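Local coordinates for MS5a (Brassica napus, PDB 6L77), which is a meiosis-related protein of cystatin-like fold whose molecular role is not settled, though it appears to enhance papain rather than inhibit it, at residues A[10-13]-A[14-18]. Residues are numbered along the deposited sequence; the frame is centred on the assembly and turned at random.
Sequences CPLV and VKLYA
Val13 reaches one turn along to Tyr17, and Val14 turns back to Cys10, at the first turn of helix 12-29, with Pro11 as N-cap. In this cystatin-like fold the helix packs against the antiparallel sheet: Val14 touches Tyr52 and Ile54 of strand 49-60. The start of the helix is defined by Pro11 O, which accepts Lys15 N at 3.3 Å in the carbonyl plane, with a weaker, bent bond from Val14 N (127° at the hydrogen). The i to i+4 ladder continues with Leu16 N to Leu12 O, nearly straight at 2.9 Å, and Tyr17 N to Val13 O. Val13 CG2, anti to its own N (chi1 of CG1 66°), is directed at the ring, meeting Tyr17 CE2 at 3.5 Å. The hydroxyl of that ring is hydrogen-bonded to Gln75, and the ring also meets Phe83. Replacing Tyr17, an alanine would be likely to leave Val13 CG2 without its ring neighbour and Gln75 without its hydroxyl partner. Leu12 CG lies 3.9 Å from Leu16 CD1, and both leucines touch Phe148 of helix 138-150. Ahead of the helix, Cys10 SG, anti to its N at chi1 -175°, rests against Val14 CG1 at 3.7 Å.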
loop_
_atom_site.group_PDB
_atom_site.type_symbol
_atom_site.label_atom_id
_atom_site.label_comp_id
_atom_site.label_asym_id
_atom_site.label_seq_id
_atom_site.Cartn_x
_atom_site.Cartn_y
_atom_site.Cartn_z
ATOM N N CYS A 10 3.827 -13.563 14.288
ATOM C CA CYS A 10 2.708 -13.001 13.541
ATOM C C CYS A 10 2.890 -13.225 12.041
ATOM O O CYS A 10 3.975 -12.956 11.514
ATOM C CB CYS A 10 2.594 -11.512 13.831
ATOM S SG CYS A 10 1.170 -10.736 13.092
ATOM N N PRO A 11 1.867 -13.701 11.325
ATOM C CA PRO A 11 1.984 -13.829 9.863
ATOM C C PRO A 11 2.249 -12.486 9.198
ATOM O O PRO A 11 1.724 -11.452 9.612
ATOM C CB PRO A 11 0.622 -14.392 9.441
ATOM C CG PRO A 11 0.071 -15.032 10.686
ATOM C CD PRO A 11 0.586 -14.220 11.830
ATOM N N LEU A 12 3.056 -12.519 8.138
ATOM C CA LEU A 12 3.442 -11.279 7.471
ATOM C C LEU A 12 2.227 -10.518 6.951
ATOM O O LEU A 12 2.191 -9.290 7.025
ATOM C CB LEU A 12 4.423 -11.574 6.338
ATOM C CG LEU A 12 4.937 -10.373 5.528
ATOM C CD1 LEU A 12 5.475 -9.285 6.442
ATOM C CD2 LEU A 12 6.012 -10.814 4.542
ATOM N N VAL A 13 1.204 -11.225 6.453
ATOM C CA VAL A 13 0.050 -10.521 5.891
ATOM C C VAL A 13 -0.631 -9.674 6.959
ATOM O O VAL A 13 -1.109 -8.566 6.682
ATOM C CB VAL A 13 -0.935 -11.513 5.223
ATOM C CG1 VAL A 13 -1.577 -12.460 6.234
ATOM C CG2 VAL A 13 -2.021 -10.757 4.465
ATOM N N VAL A 14 -0.663 -10.165 8.204
ATOM C CA VAL A 14 -1.299 -9.401 9.273
ATOM C C VAL A 14 -0.484 -8.157 9.589
ATOM O O VAL A 14 -1.038 -7.073 9.804
ATOM C CB VAL A 14 -1.495 -10.293 10.514
ATOM C CG1 VAL A 14 -2.039 -9.487 11.667
ATOM C CG2 VAL A 14 -2.446 -11.444 10.188
ATOM N N LYS A 15 0.844 -8.295 9.656
ATOM C CA LYS A 15 1.678 -7.121 9.880
ATOM C C LYS A 15 1.493 -6.102 8.764
ATOM O O LYS A 15 1.378 -4.900 9.026
ATOM C CB LYS A 15 3.143 -7.537 9.993
ATOM C CG LYS A 15 4.069 -6.363 10.231
ATOM C CD LYS A 15 5.518 -6.795 10.332
ATOM C CE LYS A 15 6.450 -5.598 10.260
ATOM N NZ LYS A 15 7.872 -6.037 10.303
ATOM N N LEU A 16 1.422 -6.568 7.514
ATOM C CA LEU A 16 1.246 -5.638 6.400
ATOM C C LEU A 16 -0.114 -4.947 6.469
ATOM O O LEU A 16 -0.206 -3.730 6.277
ATOM C CB LEU A 16 1.424 -6.376 5.069
ATOM C CG LEU A 16 2.843 -6.865 4.749
ATOM C CD1 LEU A 16 2.851 -7.771 3.518
ATOM C CD2 LEU A 16 3.797 -5.705 4.554
ATOM N N TYR A 17 -1.182 -5.691 6.784
ATOM C CA TYR A 17 -2.493 -5.049 6.887
ATOM C C TYR A 17 -2.563 -4.103 8.080
ATOM O O TYR A 17 -3.221 -3.058 8.007
ATOM C CB TYR A 17 -3.606 -6.096 6.967
ATOM C CG TYR A 17 -3.869 -6.754 5.638
ATOM C CD1 TYR A 17 -3.456 -6.144 4.460
ATOM C CD2 TYR A 17 -4.519 -7.981 5.547
ATOM C CE1 TYR A 17 -3.679 -6.735 3.219
ATOM C CE2 TYR A 17 -4.753 -8.582 4.297
ATOM C CZ TYR A 17 -4.326 -7.948 3.146
ATOM O OH TYR A 17 -4.542 -8.513 1.909
ATOM N N ALA A 18 -1.909 -4.450 9.189
ATOM C CA ALA A 18 -1.812 -3.491 10.291
ATOM C C ALA A 18 -1.125 -2.202 9.842
ATOM O O ALA A 18 -1.530 -1.095 10.221
ATOM C CB ALA A 18 -1.049 -4.107 11.458
#